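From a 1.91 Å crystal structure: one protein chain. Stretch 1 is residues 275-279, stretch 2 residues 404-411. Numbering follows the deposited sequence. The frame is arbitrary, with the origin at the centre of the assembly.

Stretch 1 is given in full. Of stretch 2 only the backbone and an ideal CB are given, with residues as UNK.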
ATOM      1  N   HIS A 275      -4.020  -5.760 -10.784  1.00  8.47           N
ATOM      2  CA  HIS A 275      -4.955  -5.572 -11.873  1.00  9.22           C
ATOM      3  C   HIS A 275      -6.327  -5.102 -11.425  1.00  9.02           C
ATOM      4  O   HIS A 275      -6.773  -5.385 -10.307  1.00  7.89           O
ATOM      5  CB  HIS A 275      -5.048  -6.858 -12.719  1.00  7.61           C
ATOM      6  CG  HIS A 275      -5.715  -8.014 -12.035  1.00  9.63           C
ATOM      7  ND1 HIS A 275      -7.084  -8.176 -12.011  1.00 11.19           N
ATOM      8  CD2 HIS A 275      -5.199  -9.090 -11.396  1.00  9.11           C
ATOM      9  CE1 HIS A 275      -7.382  -9.303 -11.390  1.00 11.81           C
ATOM     10  NE2 HIS A 275      -6.255  -9.879 -11.007  1.00 12.29           N
ATOM     11  N   HIS A 276      -6.971  -4.348 -12.308  1.00  9.77           N
ATOM     12  CA  HIS A 276      -8.299  -3.800 -12.068  1.00 10.75           C
ATOM     13  C   HIS A 276      -8.422  -2.947 -10.816  1.00 10.93           C
ATOM     14  O   HIS A 276      -9.480  -2.899 -10.186  1.00  8.62           O
ATOM     15  CB  HIS A 276      -9.332  -4.926 -12.036  1.00 11.46           C
ATOM     16  CG  HIS A 276      -9.494  -5.618 -13.352  1.00 13.01           C
ATOM     17  ND1 HIS A 276      -8.768  -6.738 -13.700  1.00 11.91           N
ATOM     18  CD2 HIS A 276     -10.265  -5.321 -14.424  1.00 13.88           C
ATOM     19  CE1 HIS A 276      -9.086  -7.101 -14.929  1.00 11.77           C
ATOM     20  NE2 HIS A 276      -9.992  -6.259 -15.391  1.00 11.90           N
ATOM     21  N   ASN A 277      -7.339  -2.268 -10.459  1.00 10.02           N
ATOM     22  CA  ASN A 277      -7.369  -1.404  -9.294  1.00 10.39           C
ATOM     23  C   ASN A 277      -7.734  -0.012  -9.776  1.00  9.95           C
ATOM     24  O   ASN A 277      -7.441   0.367 -10.911  1.00  9.72           O
ATOM     25  CB  ASN A 277      -6.007  -1.393  -8.591  1.00  8.62           C
ATOM     26  CG  ASN A 277      -5.653  -2.748  -8.007  1.00 10.29           C
ATOM     27  OD1 ASN A 277      -6.295  -3.219  -7.067  1.00 10.60           O
ATOM     28  ND2 ASN A 277      -4.637  -3.386  -8.571  1.00  8.75           N
ATOM     29  N   TYR A 278      -8.387   0.737  -8.902  1.00  9.81           N
ATOM     30  CA  TYR A 278      -8.826   2.088  -9.205  1.00 10.12           C
ATOM     31  C   TYR A 278      -7.964   3.066  -8.405  1.00 10.16           C
ATOM     32  O   TYR A 278      -8.105   3.165  -7.185  1.00 10.47           O
ATOM     33  CB  TYR A 278     -10.297   2.215  -8.801  1.00  9.06           C
ATOM     34  CG  TYR A 278     -11.043   3.454  -9.257  1.00 10.57           C
ATOM     35  CD1 TYR A 278     -12.417   3.557  -9.036  1.00 10.83           C
ATOM     36  CD2 TYR A 278     -10.394   4.522  -9.886  1.00  9.25           C
ATOM     37  CE1 TYR A 278     -13.132   4.681  -9.424  1.00 12.42           C
ATOM     38  CE2 TYR A 278     -11.108   5.665 -10.282  1.00 11.07           C
ATOM     39  CZ  TYR A 278     -12.481   5.731 -10.042  1.00 12.28           C
ATOM     40  OH  TYR A 278     -13.217   6.833 -10.416  1.00 12.99           O
ATOM     41  N   TYR A 279      -7.052   3.759  -9.088  1.00  8.95           N
ATOM     42  CA  TYR A 279      -6.199   4.748  -8.434  1.00 11.07           C
ATOM     43  C   TYR A 279      -6.825   6.102  -8.738  1.00 11.06           C
ATOM     44  O   TYR A 279      -6.881   6.522  -9.895  1.00 12.75           O
ATOM     45  CB  TYR A 279      -4.768   4.705  -8.982  1.00 10.68           C
ATOM     46  CG  TYR A 279      -4.062   3.394  -8.731  1.00 11.05           C
ATOM     47  CD1 TYR A 279      -4.182   2.335  -9.629  1.00 10.61           C
ATOM     48  CD2 TYR A 279      -3.293   3.202  -7.581  1.00 10.26           C
ATOM     49  CE1 TYR A 279      -3.558   1.118  -9.394  1.00  9.54           C
ATOM     50  CE2 TYR A 279      -2.665   1.981  -7.331  1.00 10.45           C
ATOM     51  CZ  TYR A 279      -2.803   0.945  -8.246  1.00 11.03           C
ATOM     52  OH  TYR A 279      -2.180  -0.261  -8.027  1.00 10.46           O
ATOM     53  N   UNK A 404     -14.963   1.821 -17.172  1.00 13.04           N
ATOM     54  CA  UNK A 404     -16.309   1.429 -16.768  1.00 14.97           C
ATOM     55  C   UNK A 404     -16.277   0.224 -15.831  1.00 13.27           C
ATOM     56  O   UNK A 404     -16.951   0.206 -14.802  1.00 13.93           O
ATOM     57  CB  UNK A 404     -17.162   1.115 -17.999  1.00 14.97           C
ATOM     58  N   UNK A 405     -15.484  -0.778 -16.189  1.00 12.43           N
ATOM     59  CA  UNK A 405     -15.368  -1.988 -15.388  1.00 12.74           C
ATOM     60  C   UNK A 405     -14.801  -1.735 -13.990  1.00 12.31           C
ATOM     61  O   UNK A 405     -15.383  -2.154 -12.985  1.00 12.28           O
ATOM     62  CB  UNK A 405     -14.487  -3.002 -16.120  1.00 12.74           C
ATOM     63  N   UNK A 406     -13.662  -1.055 -13.930  1.00 11.16           N
ATOM     64  CA  UNK A 406     -13.011  -0.769 -12.658  1.00  9.31           C
ATOM     65  C   UNK A 406     -13.857   0.145 -11.778  1.00  9.88           C
ATOM     66  O   UNK A 406     -13.987  -0.091 -10.579  1.00 10.94           O
ATOM     67  CB  UNK A 406     -11.640  -0.134 -12.901  1.00  9.31           C
ATOM     68  N   UNK A 407     -14.446   1.184 -12.362  1.00 12.21           N
ATOM     69  CA  UNK A 407     -15.272   2.086 -11.570  1.00 12.81           C
ATOM     70  C   UNK A 407     -16.465   1.350 -10.964  1.00 14.45           C
ATOM     71  O   UNK A 407     -16.891   1.643  -9.845  1.00 13.78           O
ATOM     72  CB  UNK A 407     -15.755   3.256 -12.430  1.00 12.81           C
ATOM     73  N   UNK A 408     -16.980   0.368 -11.692  1.00 14.20           N
ATOM     74  CA  UNK A 408     -18.135  -0.390 -11.229  1.00 16.06           C
ATOM     75  C   UNK A 408     -17.846  -1.514 -10.240  1.00 15.99           C
ATOM     76  O   UNK A 408     -18.644  -1.752  -9.331  1.00 16.04           O
ATOM     77  CB  UNK A 408     -18.849  -0.986 -12.444  1.00 16.06           C
ATOM     78  N   UNK A 409     -16.713  -2.194 -10.395  1.00 15.05           N
ATOM     79  CA  UNK A 409     -16.401  -3.333  -9.534  1.00 15.60           C
ATOM     80  C   UNK A 409     -15.274  -3.221  -8.511  1.00 15.60           C
ATOM     81  O   UNK A 409     -15.195  -4.037  -7.593  1.00 15.96           O
ATOM     82  CB  UNK A 409     -16.070  -4.519 -10.442  1.00 15.60           C
ATOM     83  N   UNK A 410     -14.397  -2.237  -8.653  1.00 12.35           N
ATOM     84  CA  UNK A 410     -13.296  -2.106  -7.707  1.00 12.03           C
ATOM     85  C   UNK A 410     -13.733  -1.530  -6.364  1.00 12.39           C
ATOM     86  O   UNK A 410     -14.680  -0.745  -6.287  1.00 11.70           O
ATOM     87  CB  UNK A 410     -12.200  -1.225  -8.309  1.00 12.03           C
ATOM     88  N   UNK A 411     -13.047  -1.944  -5.303  1.00 13.61           N
ATOM     89  CA  UNK A 411     -13.341  -1.415  -3.984  1.00 12.41           C
ATOM     90  C   UNK A 411     -14.211  -2.224  -3.047  1.00 12.78           C
ATOM     91  O   UNK A 411     -14.917  -3.155  -3.448  1.00 10.52           O
ATOM     92  CB  UNK A 411     -14.007  -0.049  -4.164  1.00 12.41           C
TER

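Position 404 has helical backbone angles (-59/-46), and its ideal CB finds nothing of stretch 1 within 5.5 Å. Stretch 1 therefore sets no requirement, and almost any helix-compatible residue would do. It is Ala 404.

At 405 the CA-to-CB bond points toward stretch 1, but the ideal CB is still 5.1 Å from His 276 CD2. The nearest ring atom, His 276 CD2, is a carbon, with the polar NE2 next to it; the gap calls for a side chain longer than alanine: leucine, methionine or isoleucine would suit, and a long polar chain is not excluded. The residue is Leu 405. With chi1 t and chi2 p, its CD2 lies 3.5 Å from His 276 CD2, approaching the ring obliquely.

Position 406 also points toward stretch 1. Its ideal CB lies 4.4 Å from His 276 O, 4.7 Å from Asn 277 O and 4.9 Å from Tyr 278 CB. The space is short, so a compact side chain fits best: valine, threonine or perhaps isoleucine, a hydroxyl being conceivable beside two carbonyls. Val 406 fills it with carbon. CG1 packs 3.4 Å from Tyr 278 CB and 3.6 Å from Asn 277 O, while CG2 reaches to 4.3 Å from His 276 CD2. The carbonyl contacts are van der Waals contacts; no hydrogen bond crosses between the stretches.

At 407 the bond runs sideways, with the ideal CB 4.2 Å from Tyr 278 CE1. A chain with several methylenes could lie along the tyrosine, so lysine, arginine, glutamine, glutamate or methionine would all be reasonable. Lys 407 places CG 3.7 Å from Tyr 278 CE1, oblique to the ring, and its end then leads away.

Position 408 points away and 409 sideways, both with no atom of stretch 1 within 5.5 Å of the ideal CB; the choice is open at each. They are Ala 408 and Lys 409.

Position 410 leaves helical angles (-76/149) and turns its CB toward stretch 1, 3.7 Å from His 276 O and 4.0 Å from Tyr 278 CB. With contact already made at CB, a small residue such as alanine or serine is the economical choice. Ala 410 makes that apolar contact with Tyr 278 CB through its CB; its N donates to Val 406 O (2.9 Å).

At 411, phi/psi of 99/164 would jam a CB against the preceding carbonyl O, so glycine is indicated by the backbone alone. It is Gly 411.

Stretch 2, residues 404-411: ALVKAKAG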
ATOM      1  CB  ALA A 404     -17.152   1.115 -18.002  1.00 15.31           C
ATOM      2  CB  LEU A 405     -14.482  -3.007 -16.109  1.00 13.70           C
ATOM      3  CG  LEU A 405     -14.263  -4.312 -15.347  1.00 18.26           C
ATOM      4  CD1 LEU A 405     -15.603  -5.015 -15.159  1.00 20.00           C
ATOM      5  CD2 LEU A 405     -13.294  -5.202 -16.109  1.00 20.02           C
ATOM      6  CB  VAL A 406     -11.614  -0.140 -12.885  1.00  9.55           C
ATOM      7  CG1 VAL A 406     -10.993   0.276 -11.553  1.00  8.91           C
ATOM      8  CG2 VAL A 406     -10.706  -1.146 -13.586  1.00  9.71           C
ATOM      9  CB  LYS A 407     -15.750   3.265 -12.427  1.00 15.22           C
ATOM     10  CG  LYS A 407     -14.633   4.252 -12.749  1.00 17.04           C
ATOM     11  CD  LYS A 407     -15.143   5.536 -13.385  1.00 25.41           C
ATOM     12  CE  LYS A 407     -15.553   5.330 -14.827  1.00 27.44           C
ATOM     13  NZ  LYS A 407     -15.794   6.633 -15.507  1.00 31.75           N
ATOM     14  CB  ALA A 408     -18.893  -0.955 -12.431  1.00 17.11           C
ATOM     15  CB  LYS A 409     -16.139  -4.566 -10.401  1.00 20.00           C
ATOM     16  CG  LYS A 409     -17.209  -4.826 -11.454  1.00 23.80           C
ATOM     17  CD  LYS A 409     -17.225  -6.288 -11.884  1.00 29.73           C
ATOM     18  CE  LYS A 409     -15.859  -6.768 -12.357  1.00 31.48           C
ATOM     19  NZ  LYS A 409     -15.881  -8.212 -12.738  1.00 35.68           N
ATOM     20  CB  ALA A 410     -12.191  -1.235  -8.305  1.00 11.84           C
TER
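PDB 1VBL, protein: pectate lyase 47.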